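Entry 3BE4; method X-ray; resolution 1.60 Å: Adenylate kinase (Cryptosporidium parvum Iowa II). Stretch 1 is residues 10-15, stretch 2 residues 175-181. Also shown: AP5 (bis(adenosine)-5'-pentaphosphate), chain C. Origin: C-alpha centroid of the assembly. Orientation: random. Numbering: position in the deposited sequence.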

ATOM      1  N   LEU A  10      -3.265  -5.951   1.156  1.00 15.71           N
ATOM      2  CA  LEU A  10      -4.270  -4.903   1.428  1.00 17.46           C
ATOM      3  C   LEU A  10      -4.742  -4.289   0.069  1.00 17.19           C
ATOM      4  O   LEU A  10      -3.909  -3.905  -0.782  1.00 18.64           O
ATOM      5  CB  LEU A  10      -3.623  -3.830   2.246  1.00 17.79           C
ATOM      6  CG  LEU A  10      -2.980  -4.319   3.570  1.00 16.15           C
ATOM      7  CD1 LEU A  10      -2.581  -3.104   4.341  1.00 19.38           C
ATOM      8  CD2 LEU A  10      -3.896  -5.192   4.339  1.00 16.58           C
ATOM      9  N   ILE A  11      -6.059  -4.218  -0.222  1.00 18.12           N
ATOM     10  CA  ILE A  11      -6.473  -3.559  -1.450  1.00 19.66           C
ATOM     11  C   ILE A  11      -7.394  -2.417  -0.940  1.00 18.31           C
ATOM     12  O   ILE A  11      -8.163  -2.556   0.017  1.00 16.68           O
ATOM     13  CB  ILE A  11      -7.444  -4.516  -2.228  1.00 21.44           C
ATOM     14  CG1 ILE A  11      -6.654  -5.683  -2.806  1.00 26.14           C
ATOM     15  CG2 ILE A  11      -8.049  -3.771  -3.472  1.00 23.80           C
ATOM     16  CD1 ILE A  11      -7.650  -6.725  -3.406  1.00 25.89           C
ATOM     17  N   GLY A  12      -7.308  -1.300  -1.588  1.00 15.73           N
ATOM     18  CA  GLY A  12      -8.215  -0.236  -1.162  1.00 17.15           C
ATOM     19  C   GLY A  12      -7.842   0.951  -2.055  1.00 17.61           C
ATOM     20  O   GLY A  12      -6.785   0.973  -2.666  1.00 18.82           O
ATOM     21  N   ALA A  13      -8.760   1.899  -2.076  1.00 18.85           N
ATOM     22  CA  ALA A  13      -8.567   3.127  -2.891  1.00 17.24           C
ATOM     23  C   ALA A  13      -7.228   3.760  -2.572  1.00 19.89           C
ATOM     24  O   ALA A  13      -6.765   3.667  -1.408  1.00 16.85           O
ATOM     25  CB  ALA A  13      -9.709   4.051  -2.659  1.00 18.49           C
ATOM     26  N   PRO A  14      -6.599   4.496  -3.507  1.00 18.56           N
ATOM     27  CA  PRO A  14      -5.475   5.327  -3.213  1.00 18.52           C
ATOM     28  C   PRO A  14      -5.877   6.250  -2.024  1.00 17.07           C
ATOM     29  O   PRO A  14      -6.943   6.835  -1.956  1.00 18.23           O
ATOM     30  CB  PRO A  14      -5.244   6.095  -4.522  1.00 21.87           C
ATOM     31  CG  PRO A  14      -6.584   5.957  -5.228  1.00 20.43           C
ATOM     32  CD  PRO A  14      -7.037   4.633  -4.951  1.00 19.85           C
ATOM     33  N   GLY A  15      -5.038   6.326  -0.982  1.00 16.14           N
ATOM     34  CA  GLY A  15      -5.425   7.180   0.078  1.00 15.54           C
ATOM     35  C   GLY A  15      -6.256   6.602   1.238  1.00 16.78           C
ATOM     36  O   GLY A  15      -6.592   7.300   2.224  1.00 16.63           O
ATOM     37  N   VAL A 175      -7.174  10.998 -11.430  1.00 16.01           N
ATOM     38  CA  VAL A 175      -6.607   9.810 -12.176  1.00 16.94           C
ATOM     39  C   VAL A 175      -6.513   8.594 -11.282  1.00 17.00           C
ATOM     40  O   VAL A 175      -7.023   7.538 -11.621  1.00 17.93           O
ATOM     41  CB  VAL A 175      -5.347  10.135 -12.881  1.00 18.26           C
ATOM     42  CG1 VAL A 175      -4.875   8.950 -13.651  1.00 20.02           C
ATOM     43  CG2 VAL A 175      -5.662  11.281 -13.836  1.00 22.62           C
ATOM     44  N   ARG A 176      -5.883   8.776 -10.084  1.00 17.08           N
ATOM     45  CA  ARG A 176      -5.689   7.683  -9.202  1.00 15.70           C
ATOM     46  C   ARG A 176      -6.986   6.987  -8.827  1.00 16.60           C
ATOM     47  O   ARG A 176      -7.079   5.735  -8.825  1.00 17.46           O
ATOM     48  CB  ARG A 176      -4.955   8.126  -7.855  1.00 14.43           C
ATOM     49  CG  ARG A 176      -3.458   8.350  -8.112  1.00 15.64           C
ATOM     50  CD  ARG A 176      -2.884   9.479  -7.267  1.00 15.58           C
ATOM     51  NE  ARG A 176      -2.734   8.944  -5.892  1.00 16.01           N
ATOM     52  CZ  ARG A 176      -2.452   9.778  -4.869  1.00 18.98           C
ATOM     53  NH1 ARG A 176      -2.382  11.128  -5.034  1.00 19.86           N
ATOM     54  NH2 ARG A 176      -2.349   9.271  -3.599  1.00 20.06           N
ATOM     55  N   LEU A 177      -8.010   7.792  -8.476  1.00 16.96           N
ATOM     56  CA  LEU A 177      -9.312   7.221  -8.168  1.00 17.64           C
ATOM     57  C   LEU A 177      -9.927   6.528  -9.430  1.00 16.61           C
ATOM     58  O   LEU A 177     -10.479   5.426  -9.299  1.00 19.13           O
ATOM     59  CB  LEU A 177     -10.209   8.295  -7.630  1.00 16.91           C
ATOM     60  CG  LEU A 177      -9.836   8.557  -6.140  1.00 17.57           C
ATOM     61  CD1 LEU A 177     -10.553   9.850  -5.707  1.00 24.44           C
ATOM     62  CD2 LEU A 177     -10.257   7.422  -5.308  1.00 23.41           C
ATOM     63  N   ASP A 178      -9.829   7.169 -10.574  1.00 16.51           N
ATOM     64  CA  ASP A 178     -10.492   6.600 -11.769  1.00 20.88           C
ATOM     65  C   ASP A 178      -9.885   5.242 -12.116  1.00 20.86           C
ATOM     66  O   ASP A 178     -10.602   4.201 -12.361  1.00 21.70           O
ATOM     67  CB  ASP A 178     -10.280   7.554 -12.916  1.00 19.62           C
ATOM     68  CG  ASP A 178     -11.137   7.184 -14.119  1.00 31.68           C
ATOM     69  OD1 ASP A 178     -12.315   6.915 -13.894  1.00 40.68           O
ATOM     70  OD2 ASP A 178     -10.600   7.083 -15.263  1.00 45.02           O
ATOM     71  N   VAL A 179      -8.538   5.193 -12.170  1.00 18.80           N
ATOM     72  CA  VAL A 179      -7.875   3.894 -12.559  1.00 18.60           C
ATOM     73  C   VAL A 179      -8.092   2.847 -11.447  1.00 19.48           C
ATOM     74  O   VAL A 179      -8.202   1.624 -11.718  1.00 19.66           O
ATOM     75  CB  VAL A 179      -6.397   4.064 -12.953  1.00 20.84           C
ATOM     76  CG1 VAL A 179      -6.269   5.156 -14.090  1.00 21.55           C
ATOM     77  CG2 VAL A 179      -5.590   4.659 -11.782  1.00 23.78           C
ATOM     78  N   PHE A 180      -8.123   3.298 -10.169  1.00 18.55           N
ATOM     79  CA  PHE A 180      -8.499   2.356  -9.109  1.00 18.10           C
ATOM     80  C   PHE A 180      -9.898   1.707  -9.317  1.00 18.51           C
ATOM     81  O   PHE A 180      -9.987   0.483  -9.324  1.00 18.30           O
ATOM     82  CB  PHE A 180      -8.552   3.047  -7.749  1.00 17.42           C
ATOM     83  CG  PHE A 180      -9.200   2.173  -6.707  1.00 17.33           C
ATOM     84  CD1 PHE A 180      -8.477   1.090  -6.122  1.00 16.05           C
ATOM     85  CD2 PHE A 180     -10.485   2.409  -6.266  1.00 19.38           C
ATOM     86  CE1 PHE A 180      -9.077   0.235  -5.204  1.00 19.74           C
ATOM     87  CE2 PHE A 180     -11.041   1.601  -5.226  1.00 20.10           C
ATOM     88  CZ  PHE A 180     -10.366   0.479  -4.797  1.00 16.28           C
ATOM     89  N   HIS A 181     -10.927   2.505  -9.697  1.00 17.87           N
ATOM     90  CA  HIS A 181     -12.254   1.900  -9.870  1.00 19.84           C
ATOM     91  C   HIS A 181     -12.289   1.012 -11.125  1.00 20.70           C
ATOM     92  O   HIS A 181     -12.946  -0.044 -11.052  1.00 21.77           O
ATOM     93  CB  HIS A 181     -13.247   3.058  -9.914  1.00 21.83           C
ATOM     94  CG  HIS A 181     -13.496   3.659  -8.552  1.00 22.10           C
ATOM     95  ND1 HIS A 181     -14.023   2.924  -7.523  1.00 27.02           N
ATOM     96  CD2 HIS A 181     -13.325   4.918  -8.071  1.00 23.16           C
ATOM     97  CE1 HIS A 181     -14.180   3.690  -6.457  1.00 29.84           C
ATOM     98  NE2 HIS A 181     -13.782   4.910  -6.772  1.00 25.84           N
TER
HETATM   99  PA  AP5 C 219       1.219   4.621  -3.663  1.00 15.11           P
HETATM  100  O1A AP5 C 219       2.393   5.279  -2.919  1.00 18.13           O
HETATM  101  O2A AP5 C 219       0.752   3.306  -3.247  1.00 15.16           O
HETATM  102  O3A AP5 C 219      -0.011   5.646  -3.689  1.00 16.83           O
HETATM  103  PB  AP5 C 219      -1.578   5.396  -3.770  1.00 16.08           P
HETATM  104  O1B AP5 C 219      -1.878   4.146  -4.443  1.00 16.45           O
HETATM  105  O2B AP5 C 219      -2.198   6.716  -4.247  1.00 19.85           O
HETATM  106  O3B AP5 C 219      -1.898   5.200  -2.131  1.00 13.84           O
HETATM  107  PG  AP5 C 219      -1.408   6.056  -0.915  1.00 14.71           P
HETATM  108  O1G AP5 C 219      -1.680   7.488  -1.223  1.00 18.39           O
HETATM  109  O2G AP5 C 219      -0.037   5.611  -0.607  1.00 14.71           O
HETATM  110  O3G AP5 C 219      -2.483   5.510   0.107  1.00 14.83           O
HETATM  111  PD  AP5 C 219      -2.416   4.630   1.480  1.00 13.66           P
HETATM  112  O1D AP5 C 219      -1.027   4.199   1.678  1.00 13.80           O
HETATM  113  O2D AP5 C 219      -3.527   3.669   1.376  1.00 14.57           O
HETATM  114  O3D AP5 C 219      -2.880   5.702   2.573  1.00 13.36           O
HETATM  115  PE  AP5 C 219      -2.005   6.371   3.724  1.00 13.64           P
HETATM  116  O1E AP5 C 219      -0.883   7.036   3.125  1.00 13.89           O
HETATM  117  O2E AP5 C 219      -1.736   5.396   4.853  1.00 15.96           O
HETATM  118  O5F AP5 C 219       1.507   4.477  -5.228  1.00 14.64           O
HETATM  119  C5F AP5 C 219       2.133   5.646  -5.782  1.00 16.38           C
HETATM  120  C4F AP5 C 219       1.882   5.483  -7.338  1.00 15.09           C
HETATM  121  O4F AP5 C 219       2.865   4.594  -7.811  1.00 15.00           O
HETATM  122  C3F AP5 C 219       0.584   4.945  -7.809  1.00 17.91           C
HETATM  123  O3F AP5 C 219      -0.408   5.945  -7.884  1.00 18.02           O
HETATM  124  C2F AP5 C 219       1.056   4.488  -9.206  1.00 17.65           C
HETATM  125  O2F AP5 C 219       1.367   5.650 -10.068  1.00 21.54           O
HETATM  126  C1F AP5 C 219       2.373   3.795  -8.910  1.00 15.62           C
HETATM  127  N9A AP5 C 219       2.151   2.428  -8.520  1.00 15.05           N
HETATM  128  C8A AP5 C 219       2.360   1.949  -7.197  1.00 10.84           C
HETATM  129  N7A AP5 C 219       2.096   0.655  -7.137  1.00 14.41           N
HETATM  130  C5A AP5 C 219       1.755   0.244  -8.441  1.00 16.28           C
HETATM  131  C6A AP5 C 219       1.451  -1.001  -8.958  1.00 16.56           C
HETATM  132  N6A AP5 C 219       1.233  -2.147  -8.303  1.00 15.28           N
HETATM  133  N1A AP5 C 219       1.169  -0.991 -10.347  1.00 16.27           N
HETATM  134  C2A AP5 C 219       1.328   0.122 -11.029  1.00 16.18           C
HETATM  135  N3A AP5 C 219       1.633   1.355 -10.570  1.00 16.14           N
HETATM  136  C4A AP5 C 219       1.936   1.382  -9.191  1.00 15.62           C
HETATM  137  O5J AP5 C 219      -3.062   7.365   4.324  1.00 13.78           O
HETATM  138  C5J AP5 C 219      -3.460   8.601   3.550  1.00 13.71           C
HETATM  139  C4J AP5 C 219      -3.750   9.664   4.632  1.00 14.30           C
HETATM  140  O4J AP5 C 219      -4.846   9.349   5.512  1.00 11.67           O
HETATM  141  C3J AP5 C 219      -2.502  10.010   5.448  1.00 14.21           C
HETATM  142  O3J AP5 C 219      -2.485  11.398   5.707  1.00 14.53           O
HETATM  143  C2J AP5 C 219      -2.886   9.291   6.703  1.00 12.96           C
HETATM  144  O2J AP5 C 219      -2.292   9.899   7.842  1.00 15.46           O
HETATM  145  C1J AP5 C 219      -4.325   9.434   6.946  1.00 13.73           C
HETATM  146  N9B AP5 C 219      -5.060   8.397   7.602  1.00 12.49           N
HETATM  147  C8B AP5 C 219      -4.779   7.031   7.588  1.00 13.75           C
HETATM  148  N7B AP5 C 219      -5.753   6.400   8.270  1.00 16.98           N
HETATM  149  C5B AP5 C 219      -6.646   7.339   8.727  1.00 16.20           C
HETATM  150  C6B AP5 C 219      -7.935   7.258   9.342  1.00 15.01           C
HETATM  151  N6B AP5 C 219      -8.422   6.070   9.700  1.00 18.38           N
HETATM  152  N1B AP5 C 219      -8.591   8.421   9.608  1.00 15.05           N
HETATM  153  C2B AP5 C 219      -8.078   9.642   9.144  1.00 14.54           C
HETATM  154  N3B AP5 C 219      -6.896   9.774   8.468  1.00 13.59           N
HETATM  155  C4B AP5 C 219      -6.215   8.608   8.167  1.00 13.91           C

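The end of a strand and the loop after it (stretch 1) pack on one side of a helix (stretch 2), burying 301 Å² summed over both; no hydrogen bond crosses between them, so the fit is one of shape. Pro-14 and Phe-180 have the largest areas covered by the other stretch (92 and 75 Å²), and Pro-14 is the main bump. Its CA-to-CB bond points toward the helix, and the ring settles among Arg-176, Leu-177 and Phe-180: CG lies 3.6 Å from Arg-176 O, 3.8 Å from Arg-176 CB and 4.0 Å from Leu-177 CD2, while CD meets Phe-180 CB at 3.6 Å. A compact, rigid ring suits this hollow; Arg-176 O, beside the ring, accepts the helical hydrogen bond from Phe-180 N (3.0 Å).

Phe-180 answers from the helix. With chi1 in t, its flat ring reaches the backbone of the loop and offers a face to Ala-13, whose CA sits 3.6 Å from the ring centroid and only 6° off the normal, a CH-pi contact. Ala-13 N is 3.5 Å from Phe-180 CZ, and Ala-13 CB is 3.8 Å from Phe-180 CE2; the small methyl also touches Leu-177 CD2 at 4.3 Å. At the ring's edge, Ile-11 CG2 approaches Phe-180 CE1 at 4.5 Å. Gly-12 adds bare backbone, its C 3.5 Å from Phe-180 CE1. Leu-177 starts sideways, but its end comes nearer to the loop, bringing CD2 to both Ala-13 and Pro-14.

The bound AP5 joins the two stretches at the polar end of the contact. Arg-176 extends past Pro-14 and grips AP5 O2B from NE (2.8 Å) and NH2 (2.6 Å), with the oxygen near the guanidinium plane; Pro-14 CB lies 3.1 Å from the same O2B. Gly-15 N donates to AP5 O3G at 2.9 Å. Its phi of 91° and psi of 4° would jam a CB against the preceding carbonyl, so glycine suits this turn.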